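Local atomic coordinates of DNA polymerase sliding clamp 2 (Thermococcus kodakarensis, PDB entry 3LX2), a protein that probably encircles DNA as a homotrimeric ring and tethers DNA polymerase and other processing proteins to it during replication. Residues L51-E55 and M56-K60; A70-L73 and K74-L77; L179-D183 and P184-D188; L189-M193 and T194-S198; R210-A213 and D214-V218. All coordinates share one frame; numbering follows the deposited sequence.

How the contacts relate
All five contacts reach one nine-stranded antiparallel sheet. Contacts 1 and 2 lie in its N-terminal half, their centres about 20 Å apart, while contacts 3, 4 and 5 belong to the C-terminal half. Contacts 3 and 4 are consecutive, sit at the two ends of edge strand 186-191 and have centres about 15 Å apart. Contact 5 touches contact 3 where Leu187 CD1 meets Glu217 CD at 3.4 Å, and it carries the bound sulfate. Contacts 2 and 3 lie on opposite sides of the chain's centre, about 38 Å apart between centres, and each borders a different neighbouring subunit of the trimeric ring.

Contact 1: residues L51-E55 and M56-K60; sequences LNLPE and MLFSK
Leu57 N and Phe58 N reach back to Pro54 O and Glu55 O, each over 3.0 Å, in two successive bonds from residue i+3 to residue i that wind the chain into a short 3-10 turn just as strand 47-54 ends. The turn links a central strand of the large sheet to strand 60-63 at the edge of the five-stranded one. Both bonds are nearly straight, the first at 169°.

The side chains fold back over the strand they have just left. Leu57 swings its CD1 branch against the Pro54 ring, with CD1 3.7 Å from Pro54 CD. The same methyl meets Leu53 CD2, and the two leucines run at about a right angle to each other. Phe58 brings its ring back beside Leu53: CG stands anti to the carbonyl carbon (chi1 -62°), and this lays the ring edge along the three carbonyl oxygens of Leu53, Pro54 and Glu55. The buried Phe58 ring also meets the rings of Phe7 and Tyr61, and Leu53 rests on Phe13 and Leu16 of helix 10-21, so the turn closes over the core between sheet and helix. Further on, Ser59 and Lys60 both face Val6 in a classic beta bulge. At the far corner of the Phe58 ring, CZ lies 4.0 Å from Leu53 CB.

Contact 2: residues A70-L73 and K74-L77; sequences AFDL and KRFL
Leu77 N donates to Leu73 O over 2.8 Å, and Phe76 N to Asp72 O over 3.2 Å; these form the first turn of helix 73-80. The second bond is the straighter, at 164°. Asp72 O also takes a weak bond from Arg75 N, so one carbonyl oxygen receives two amides at the start of the helix. The guanidinium of Arg75 turns away from this turn and makes a salt bridge through NH2 to Asp172 of the second subunit, which brings the helix start to the subunit interface.

Asp72 sits at the N-cap position, where edge strand 67-72 of the large sheet gives way to the helix. In rings of this family such helices line the central channel through which DNA passes. The Asp72 carboxylate stands beside the first turn, with OD2 3.9 Å from Arg75 CB.

Packing takes over between strand and helix. Phe71 and Phe76 form a T-shaped pair, the edge of Phe71 directed at the face of Phe76, with ring centroids 5.1 Å apart and planes at 77°. Their closest atoms are Phe71 CE1 and Phe76 CD2, at 3.5 Å. Phe76 gets there because its CG lies anti to the backbone N (chi1 -173°), dropping the ring off the helix toward the strand. Phe71 has a second edge-to-face neighbour in Phe29, while Phe76 and Leu73 both press on Ile17 of helix 10-21.

Contact 3: residues L179-D183 and P184-D188; sequences LTMED and PGLLD
Asp183 OD2 takes the backbone N-H of Thr180 over 2.7 Å, almost straight at 167° and met nearly along the C-O axis of the carboxylate. With CG anti to its own carbonyl carbon (chi1 -48°), Asp183 sends the carboxylate back toward the beginning of the turn. The main chain closes the same loop, Asp183 N bonding to Thr180 O in a type I turn. Inside it, Thr180 OG1 accepts from Glu182 N over 3.2 Å, an ST turn, and three interactions thus bind four residues.

A second type I turn follows at once, from Asp183 to Leu186, closed by a weak bond from Leu186 N to Asp183 O. The paired turns carry the chain from strand 174-179 of the four-stranded sheet to edge strand 186-191 of the large one, which has a classic beta bulge near its start, Leu187 and Asp188 both facing Val135.

Leu186 packs back against the first turn. Its CD2 branch lies against the Thr180 peptide, 3.3 Å from Thr180 C, and also meets Met181 SD. On the other flank, Leu179 CD1 approaches Leu186 CB at 4.1 Å. Met181 folds at two torsions and lays its CE methyl on Leu187 O, 3.4 Å away.

Leu179, Asp183 and Pro184 also pack on the third subunit, against Asp106 and Glu107 of that chain. The short, straight bond from Thr180 N would be expected to stabilise the ionised Asp183 carboxylate, while those acidic side chains, if ionised, would probably work against it.

Contact 4: residues L189-M193 and T194-S198; sequences LEHKM and TKAKS
The His191 imidazole overlaps the peptide between Met193 and Thr194, which lies across one ring face with Met193 O 3.2 Å and Thr194 N 3.3 Å above its plane, both offset toward the rim. This is the connection between two sheets of the C-terminal half: strand 186-191, at the edge of the nine-stranded sheet, hands over to strand 196-201, at the edge of the four-stranded one.

The chain reverses tightly after the histidine. Met193 N makes a weak bond to His191 O over 3.3 Å, and Lys192 between them has backbone angles that fit an inverse gamma turn. This brings the next peptide back over the ring that precedes it. His191 CG is set roughly anti to the backbone N (chi1 -151°), which carries the imidazole across the bend toward Thr194 and Ala196.

From the second strand, the Ala196 methyl comes up obliquely to the far end of the ring, 3.5 Å from NE2, while Ala196 N lies at the ring edge in its plane. The imidazole is steadied beyond the connection as well, because NE2 makes a weak hydrogen bond to Ala159 O, and Val132 and Pro161 pack on the side chain.

The outer part of the bend, Met193 to Lys195, is exposed. Thr194 turns its hydroxyl back to the carbonyl before it, OG1 giving a weak bond to Met193 O. Met193 runs fully extended beyond CG, alongside the following residue, and its SD sits 4.0 Å from Lys195 O.

Contact 5: residues R210-A213 and D214-V218; sequences RSLA and DADEV. With SO4 (sulfate ion), chain D.
Leu212 supplies the apolar part of the contact together with Val218: its CD1 branch crosses the valine obliquely, 3.8 Å from Val218 CG2, and both side chains rest on Ala138 of helix 138-151. The other branch, CD2, lies 3.6 Å from Asp216 OD2, so the carboxylate oxygen passes close along the leucine before it reaches its polar partner. Leu212 O, meanwhile, is taken by Lys142 NZ, and Ser211 OG, one residue earlier, hydrogen-bonds to Ser15 O and Thr19 OG1 on helix 10-21.

Ala213 N is the polar partner of Asp216 OD2, donating to it over 2.7 Å at 154°. The N-H arrives from well above the carboxylate plane, 54° out of it. Asp216 is brought there by a first torsion of -58°, with CG anti to its carbonyl carbon, which turns the carboxylate back toward Ala213 N. Ala213 to Asp216 is a type I beta turn, closed by Asp216 N to Ala213 O at 2.9 Å. It joins helix 202-209 to strand 217-222 of the large sheet, and the aspartate at its fourth position binds the amide of the first residue, much as Asp183 does with Thr180.

At the tip a sulfate ion, probably from the crystallisation liquor, sits at Asp214. The modelled approach of its O1 to Asp214 N is too short to trust in detail. Another sulfate oxygen, O2, lies 3.5 Å from Ala213 CB.

Contact 1: residues L51-E55 and M56-K60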
# COMPACT_ATOMS: atom_id res chain seq x y z
N LEU A 51 -28.71 14.66 -3.23
CA LEU A 51 -28.37 13.97 -2.01
C LEU A 51 -29.44 14.27 -0.97
O LEU A 51 -29.75 15.44 -0.66
CB LEU A 51 -27.01 14.49 -1.53
CG LEU A 51 -26.55 14.27 -0.11
CD1 LEU A 51 -26.45 12.77 0.19
CD2 LEU A 51 -25.18 14.93 0.13
N ASN A 52 -30.00 13.22 -0.41
CA ASN A 52 -30.92 13.40 0.69
C ASN A 52 -30.69 12.50 1.92
O ASN A 52 -30.81 11.28 1.86
CB ASN A 52 -32.36 13.33 0.18
CG ASN A 52 -33.35 13.36 1.31
OD1 ASN A 52 -33.71 14.42 1.83
ND2 ASN A 52 -33.79 12.18 1.72
N LEU A 53 -30.42 13.14 3.05
CA LEU A 53 -30.11 12.46 4.30
C LEU A 53 -31.14 12.80 5.40
O LEU A 53 -30.97 13.77 6.15
CB LEU A 53 -28.67 12.80 4.74
CG LEU A 53 -27.51 12.44 3.80
CD1 LEU A 53 -26.11 12.86 4.36
CD2 LEU A 53 -27.51 11.02 3.41
N PRO A 54 -32.19 12.00 5.52
CA PRO A 54 -33.28 12.28 6.49
C PRO A 54 -32.79 12.10 7.92
O PRO A 54 -31.96 11.24 8.20
CB PRO A 54 -34.34 11.21 6.16
CG PRO A 54 -33.97 10.67 4.82
CD PRO A 54 -32.46 10.79 4.72
N GLU A 55 -33.32 12.89 8.84
CA GLU A 55 -32.90 12.83 10.25
C GLU A 55 -32.87 11.47 10.85
O GLU A 55 -32.01 11.20 11.68
CB GLU A 55 -33.81 13.68 11.09
CG GLU A 55 -35.21 13.11 11.17
CD GLU A 55 -36.10 13.95 12.02
OE1 GLU A 55 -35.64 14.49 13.04
OE2 GLU A 55 -37.27 14.09 11.64
N MET A 56 -33.79 10.58 10.47
CA MET A 56 -33.78 9.21 11.06
C MET A 56 -32.42 8.44 10.93
O MET A 56 -32.18 7.48 11.67
CB MET A 56 -34.94 8.35 10.54
CG MET A 56 -34.69 7.68 9.21
SD MET A 56 -36.00 6.48 8.74
CE MET A 56 -37.31 7.73 8.58
N LEU A 57 -31.56 8.87 9.99
CA LEU A 57 -30.25 8.22 9.77
C LEU A 57 -29.24 8.49 10.87
O LEU A 57 -28.25 7.76 11.03
CB LEU A 57 -29.69 8.69 8.41
CG LEU A 57 -30.17 7.93 7.19
CD1 LEU A 57 -29.68 8.65 5.99
CD2 LEU A 57 -29.53 6.56 7.27
N PHE A 58 -29.51 9.53 11.65
CA PHE A 58 -28.55 10.08 12.60
C PHE A 58 -28.84 9.65 14.05
O PHE A 58 -29.99 9.68 14.43
CB PHE A 58 -28.58 11.62 12.45
CG PHE A 58 -28.14 12.09 11.08
CD1 PHE A 58 -26.80 12.36 10.81
CD2 PHE A 58 -29.07 12.21 10.03
CE1 PHE A 58 -26.39 12.78 9.50
CE2 PHE A 58 -28.66 12.63 8.72
CZ PHE A 58 -27.31 12.90 8.46
N SER A 59 -27.83 9.25 14.86
CA SER A 59 -28.08 8.95 16.28
C SER A 59 -28.78 10.07 17.05
O SER A 59 -29.69 9.81 17.83
CB SER A 59 -26.83 8.61 17.05
OG SER A 59 -25.91 7.94 16.25
N LYS A 60 -28.31 11.30 16.90
CA LYS A 60 -28.98 12.48 17.48
C LYS A 60 -29.12 13.49 16.37
O LYS A 60 -28.24 13.73 15.60
CB LYS A 60 -28.21 13.12 18.66
CG LYS A 60 -27.86 12.18 19.84
CD LYS A 60 -28.81 12.31 21.01
CE LYS A 60 -29.23 10.92 21.61
NZ LYS A 60 -30.16 10.96 22.87

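Contact 2: residues A70-L73 and K74-L77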
# COMPACT_ATOMS: atom_id res chain seq x y z
N ALA A 70 -22.01 26.03 3.79
CA ALA A 70 -21.17 25.76 2.65
C ALA A 70 -19.72 25.73 3.12
O ALA A 70 -19.32 26.51 3.97
CB ALA A 70 -21.38 26.85 1.56
N PHE A 71 -18.94 24.81 2.58
CA PHE A 71 -17.57 24.69 3.06
C PHE A 71 -16.70 23.96 2.06
O PHE A 71 -17.18 23.36 1.11
CB PHE A 71 -17.54 23.99 4.42
CG PHE A 71 -18.44 22.81 4.48
CD1 PHE A 71 -17.98 21.56 4.08
CD2 PHE A 71 -19.76 22.95 4.85
CE1 PHE A 71 -18.83 20.47 4.08
CE2 PHE A 71 -20.61 21.87 4.86
CZ PHE A 71 -20.14 20.62 4.49
N ASP A 72 -15.40 24.02 2.28
CA ASP A 72 -14.50 23.46 1.32
C ASP A 72 -14.47 21.91 1.43
O ASP A 72 -14.19 21.36 2.50
CB ASP A 72 -13.14 24.09 1.45
CG ASP A 72 -12.30 23.79 0.30
OD1 ASP A 72 -12.69 24.10 -0.83
OD2 ASP A 72 -11.24 23.22 0.52
N LEU A 73 -14.78 21.23 0.32
CA LEU A 73 -14.99 19.80 0.38
C LEU A 73 -13.67 19.10 0.75
O LEU A 73 -13.61 18.24 1.63
CB LEU A 73 -15.63 19.25 -0.91
CG LEU A 73 -17.16 19.09 -1.02
CD1 LEU A 73 -17.70 18.98 -2.48
CD2 LEU A 73 -17.68 17.90 -0.22
N LYS A 74 -12.59 19.53 0.12
CA LYS A 74 -11.32 18.93 0.37
C LYS A 74 -10.86 19.20 1.78
O LYS A 74 -10.08 18.44 2.29
CB LYS A 74 -10.28 19.42 -0.65
CG LYS A 74 -8.89 18.89 -0.40
CD LYS A 74 -7.79 19.48 -1.31
CE LYS A 74 -7.89 19.01 -2.76
NZ LYS A 74 -8.72 19.94 -3.56
N ARG A 75 -11.27 20.30 2.42
CA ARG A 75 -10.80 20.56 3.80
C ARG A 75 -11.46 19.57 4.77
O ARG A 75 -10.82 18.99 5.67
CB ARG A 75 -11.16 21.97 4.22
CG ARG A 75 -10.02 22.95 4.33
CD ARG A 75 -10.58 24.21 5.01
NE ARG A 75 -9.63 24.68 6.01
CZ ARG A 75 -9.18 25.93 6.12
NH1 ARG A 75 -9.60 26.89 5.31
NH2 ARG A 75 -8.31 26.20 7.09
N PHE A 76 -12.75 19.40 4.56
CA PHE A 76 -13.61 18.58 5.35
C PHE A 76 -13.22 17.15 5.17
O PHE A 76 -13.26 16.38 6.10
CB PHE A 76 -15.03 18.76 4.83
CG PHE A 76 -16.08 18.10 5.66
CD1 PHE A 76 -15.96 18.05 7.05
CD2 PHE A 76 -17.21 17.57 5.06
CE1 PHE A 76 -16.96 17.47 7.83
CE2 PHE A 76 -18.20 16.96 5.83
CZ PHE A 76 -18.07 16.91 7.23
N LEU A 77 -12.85 16.80 3.95
CA LEU A 77 -12.52 15.41 3.64
C LEU A 77 -11.27 14.99 4.38
O LEU A 77 -11.22 13.87 4.91
CB LEU A 77 -12.35 15.18 2.13
CG LEU A 77 -11.89 13.75 1.75
CD1 LEU A 77 -12.89 12.71 2.22
CD2 LEU A 77 -11.68 13.69 0.23

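Contact 3: residues L179-D183 and P184-D188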
# COMPACT_ATOMS: atom_id res chain seq x y z
N LEU A 179 -24.34 -8.86 -18.68
CA LEU A 179 -25.13 -9.39 -17.55
C LEU A 179 -26.54 -9.78 -17.91
O LEU A 179 -27.27 -9.01 -18.53
CB LEU A 179 -25.27 -8.34 -16.46
CG LEU A 179 -24.05 -7.78 -15.78
CD1 LEU A 179 -24.53 -7.10 -14.51
CD2 LEU A 179 -23.04 -8.91 -15.48
N THR A 180 -26.92 -10.98 -17.49
CA THR A 180 -28.33 -11.44 -17.61
C THR A 180 -28.86 -11.75 -16.19
O THR A 180 -28.11 -11.74 -15.19
CB THR A 180 -28.49 -12.70 -18.53
OG1 THR A 180 -27.90 -13.86 -17.90
CG2 THR A 180 -27.86 -12.50 -19.90
N MET A 181 -30.15 -12.09 -16.14
CA MET A 181 -30.73 -12.57 -14.88
C MET A 181 -30.00 -13.78 -14.26
O MET A 181 -30.10 -14.02 -13.06
CB MET A 181 -32.26 -12.75 -14.97
CG MET A 181 -33.04 -11.42 -14.77
SD MET A 181 -32.45 -10.35 -13.40
CE MET A 181 -32.72 -11.33 -11.94
N GLU A 182 -29.21 -14.49 -15.07
CA GLU A 182 -28.36 -15.58 -14.56
C GLU A 182 -27.18 -15.15 -13.65
O GLU A 182 -26.71 -15.96 -12.83
CB GLU A 182 -27.87 -16.48 -15.71
CG GLU A 182 -28.11 -18.01 -15.45
CD GLU A 182 -28.50 -18.83 -16.71
OE1 GLU A 182 -28.90 -18.24 -17.74
OE2 GLU A 182 -28.41 -20.07 -16.66
N ASP A 183 -26.70 -13.90 -13.79
CA ASP A 183 -25.55 -13.44 -13.00
C ASP A 183 -25.96 -12.84 -11.63
O ASP A 183 -26.99 -12.18 -11.52
CB ASP A 183 -24.70 -12.43 -13.82
CG ASP A 183 -24.38 -12.92 -15.23
OD1 ASP A 183 -23.60 -13.89 -15.36
OD2 ASP A 183 -24.92 -12.32 -16.20
N PRO A 184 -25.15 -13.06 -10.59
CA PRO A 184 -25.40 -12.45 -9.25
C PRO A 184 -25.48 -10.90 -9.29
O PRO A 184 -26.42 -10.28 -8.76
CB PRO A 184 -24.21 -12.91 -8.39
CG PRO A 184 -23.40 -13.89 -9.25
CD PRO A 184 -23.93 -13.90 -10.63
N GLY A 185 -24.51 -10.29 -9.97
CA GLY A 185 -24.44 -8.83 -10.13
C GLY A 185 -25.68 -8.14 -10.68
O GLY A 185 -25.84 -6.93 -10.51
N LEU A 186 -26.56 -8.87 -11.36
CA LEU A 186 -27.80 -8.26 -11.84
C LEU A 186 -28.94 -8.67 -10.90
O LEU A 186 -29.15 -9.85 -10.66
CB LEU A 186 -28.08 -8.66 -13.28
CG LEU A 186 -29.18 -7.91 -14.05
CD1 LEU A 186 -28.88 -6.44 -14.28
CD2 LEU A 186 -29.44 -8.57 -15.39
N LEU A 187 -29.63 -7.72 -10.30
CA LEU A 187 -30.73 -8.14 -9.43
C LEU A 187 -32.07 -7.96 -10.14
O LEU A 187 -33.04 -8.66 -9.82
CB LEU A 187 -30.74 -7.41 -8.11
CG LEU A 187 -29.57 -7.49 -7.14
CD1 LEU A 187 -29.93 -6.70 -5.89
CD2 LEU A 187 -29.24 -8.93 -6.76
N ASP A 188 -32.11 -7.07 -11.13
CA ASP A 188 -33.38 -6.67 -11.71
C ASP A 188 -33.17 -5.91 -13.00
O ASP A 188 -32.23 -5.14 -13.12
CB ASP A 188 -34.15 -5.80 -10.70
CG ASP A 188 -35.46 -5.27 -11.27
OD1 ASP A 188 -36.21 -6.05 -11.90
OD2 ASP A 188 -35.74 -4.06 -11.10

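Contact 4: residues L189-M193 and T194-S198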
# COMPACT_ATOMS: atom_id res chain seq x y z
N LEU A 189 -34.06 -6.12 -13.96
CA LEU A 189 -33.89 -5.49 -15.26
C LEU A 189 -35.20 -5.26 -16.00
O LEU A 189 -35.90 -6.20 -16.37
CB LEU A 189 -32.91 -6.28 -16.12
CG LEU A 189 -32.78 -5.80 -17.55
CD1 LEU A 189 -32.24 -4.36 -17.58
CD2 LEU A 189 -31.88 -6.77 -18.28
N GLU A 190 -35.50 -4.01 -16.23
CA GLU A 190 -36.77 -3.67 -16.81
C GLU A 190 -36.48 -2.77 -18.00
O GLU A 190 -35.76 -1.78 -17.88
CB GLU A 190 -37.64 -2.99 -15.75
CG GLU A 190 -39.13 -3.29 -15.84
CD GLU A 190 -39.44 -4.80 -15.81
OE1 GLU A 190 -39.17 -5.47 -14.79
OE2 GLU A 190 -39.98 -5.32 -16.83
N HIS A 191 -36.98 -3.17 -19.17
CA HIS A 191 -36.91 -2.40 -20.40
C HIS A 191 -38.32 -2.00 -20.79
O HIS A 191 -39.20 -2.86 -20.93
CB HIS A 191 -36.32 -3.23 -21.54
CG HIS A 191 -35.59 -2.42 -22.57
ND1 HIS A 191 -36.09 -1.23 -23.08
CD2 HIS A 191 -34.40 -2.62 -23.19
CE1 HIS A 191 -35.23 -0.74 -23.96
NE2 HIS A 191 -34.20 -1.57 -24.04
N LYS A 192 -38.55 -0.69 -20.95
CA LYS A 192 -39.78 -0.16 -21.55
C LYS A 192 -39.59 0.06 -23.04
O LYS A 192 -39.78 1.17 -23.55
CB LYS A 192 -40.23 1.13 -20.86
CG LYS A 192 -41.59 1.06 -20.17
CD LYS A 192 -42.01 2.42 -19.63
CE LYS A 192 -41.21 2.77 -18.39
NZ LYS A 192 -41.34 4.23 -18.10
N MET A 193 -39.18 -1.02 -23.71
CA MET A 193 -38.98 -1.08 -25.16
C MET A 193 -37.99 -2.22 -25.44
O MET A 193 -38.05 -3.26 -24.77
CB MET A 193 -38.48 0.24 -25.76
CG MET A 193 -38.64 0.37 -27.27
SD MET A 193 -37.61 1.74 -27.88
CE MET A 193 -37.54 1.41 -29.66
N THR A 194 -37.07 -2.00 -26.38
CA THR A 194 -36.26 -3.08 -26.92
C THR A 194 -34.86 -2.69 -27.44
O THR A 194 -33.96 -3.53 -27.45
CB THR A 194 -37.12 -3.93 -27.93
OG1 THR A 194 -37.35 -5.23 -27.37
CG2 THR A 194 -36.46 -4.05 -29.34
N LYS A 195 -34.66 -1.44 -27.87
CA LYS A 195 -33.31 -1.01 -28.27
C LYS A 195 -32.92 0.21 -27.45
O LYS A 195 -33.64 1.21 -27.49
CB LYS A 195 -33.24 -0.66 -29.77
CG LYS A 195 -34.09 -1.54 -30.73
CD LYS A 195 -33.65 -1.39 -32.20
CE LYS A 195 -32.42 -2.25 -32.52
NZ LYS A 195 -31.85 -1.99 -33.88
N ALA A 196 -31.80 0.13 -26.73
CA ALA A 196 -31.36 1.26 -25.84
C ALA A 196 -29.83 1.45 -25.70
O ALA A 196 -29.15 0.58 -25.17
CB ALA A 196 -32.01 1.14 -24.48
N LYS A 197 -29.32 2.60 -26.12
CA LYS A 197 -27.87 2.80 -26.22
C LYS A 197 -27.36 4.23 -25.94
O LYS A 197 -27.74 5.19 -26.62
CB LYS A 197 -27.35 2.29 -27.59
CG LYS A 197 -25.86 2.52 -27.83
CD LYS A 197 -25.46 2.58 -29.32
CE LYS A 197 -25.18 1.19 -29.91
NZ LYS A 197 -24.05 1.18 -30.91
N SER A 198 -26.44 4.36 -24.97
CA SER A 198 -25.75 5.63 -24.74
C SER A 198 -24.30 5.48 -24.22
O SER A 198 -23.90 4.40 -23.75
CB SER A 198 -26.55 6.48 -23.76
OG SER A 198 -25.78 7.60 -23.35

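Contact 5: residues R210-A213 and D214-V218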
# COMPACT_ATOMS: atom_id res chain seq x y z
N ARG A 210 -16.41 4.47 -6.63
CA ARG A 210 -15.26 4.03 -5.81
C ARG A 210 -15.50 3.88 -4.32
O ARG A 210 -14.98 2.96 -3.73
CB ARG A 210 -14.04 4.90 -6.06
CG ARG A 210 -12.76 4.41 -5.39
CD ARG A 210 -11.57 5.36 -5.72
NE ARG A 210 -11.04 5.11 -7.06
CZ ARG A 210 -11.14 5.94 -8.10
NH1 ARG A 210 -11.75 7.12 -7.99
NH2 ARG A 210 -10.59 5.59 -9.26
N SER A 211 -16.27 4.76 -3.70
CA SER A 211 -16.61 4.61 -2.25
C SER A 211 -17.44 3.36 -1.89
O SER A 211 -17.19 2.73 -0.88
CB SER A 211 -17.33 5.84 -1.71
OG SER A 211 -16.44 6.92 -1.53
N LEU A 212 -18.40 3.00 -2.73
CA LEU A 212 -19.29 1.88 -2.48
C LEU A 212 -18.57 0.53 -2.31
O LEU A 212 -17.50 0.29 -2.91
CB LEU A 212 -20.29 1.77 -3.64
CG LEU A 212 -21.15 3.01 -3.85
CD1 LEU A 212 -22.06 2.67 -4.96
CD2 LEU A 212 -21.95 3.35 -2.58
N ALA A 213 -19.15 -0.33 -1.49
CA ALA A 213 -18.60 -1.68 -1.32
C ALA A 213 -19.21 -2.59 -2.41
O ALA A 213 -20.33 -2.29 -2.87
CB ALA A 213 -18.88 -2.22 0.08
N ASP A 214 -18.51 -3.66 -2.81
CA ASP A 214 -18.94 -4.43 -4.00
C ASP A 214 -20.38 -4.86 -3.88
O ASP A 214 -21.09 -5.00 -4.89
CB ASP A 214 -18.07 -5.64 -4.27
CG ASP A 214 -16.70 -5.29 -4.82
OD1 ASP A 214 -16.46 -4.15 -5.30
OD2 ASP A 214 -15.84 -6.17 -4.73
N ALA A 215 -20.80 -5.04 -2.64
CA ALA A 215 -22.07 -5.66 -2.34
C ALA A 215 -23.24 -4.64 -2.32
O ALA A 215 -24.38 -5.02 -2.54
CB ALA A 215 -21.93 -6.46 -1.02
N ASP A 216 -22.96 -3.36 -2.11
CA ASP A 216 -23.98 -2.28 -2.32
C ASP A 216 -24.78 -2.40 -3.63
O ASP A 216 -24.24 -2.51 -4.74
CB ASP A 216 -23.38 -0.87 -2.21
CG ASP A 216 -22.69 -0.61 -0.86
OD1 ASP A 216 -23.07 -1.25 0.15
OD2 ASP A 216 -21.75 0.20 -0.80
N GLU A 217 -26.09 -2.36 -3.49
CA GLU A 217 -26.96 -2.23 -4.63
C GLU A 217 -26.90 -0.80 -5.19
O GLU A 217 -26.84 0.19 -4.44
CB GLU A 217 -28.38 -2.59 -4.24
CG GLU A 217 -28.50 -4.07 -3.84
CD GLU A 217 -29.89 -4.49 -3.36
OE1 GLU A 217 -30.94 -3.95 -3.83
OE2 GLU A 217 -29.92 -5.40 -2.49
N VAL A 218 -26.86 -0.75 -6.53
CA VAL A 218 -26.86 0.48 -7.26
C VAL A 218 -27.98 0.38 -8.26
O VAL A 218 -28.07 -0.58 -8.99
CB VAL A 218 -25.58 0.65 -8.12
CG1 VAL A 218 -25.68 1.95 -9.00
CG2 VAL A 218 -24.30 0.57 -7.25
S SO4 D . -15.82 -4.43 -0.58
O1 SO4 D . -16.33 -4.21 -1.94
O2 SO4 D . -15.50 -3.17 0.07
O3 SO4 D . -16.87 -5.20 0.13
O4 SO4 D . -14.55 -5.15 -0.63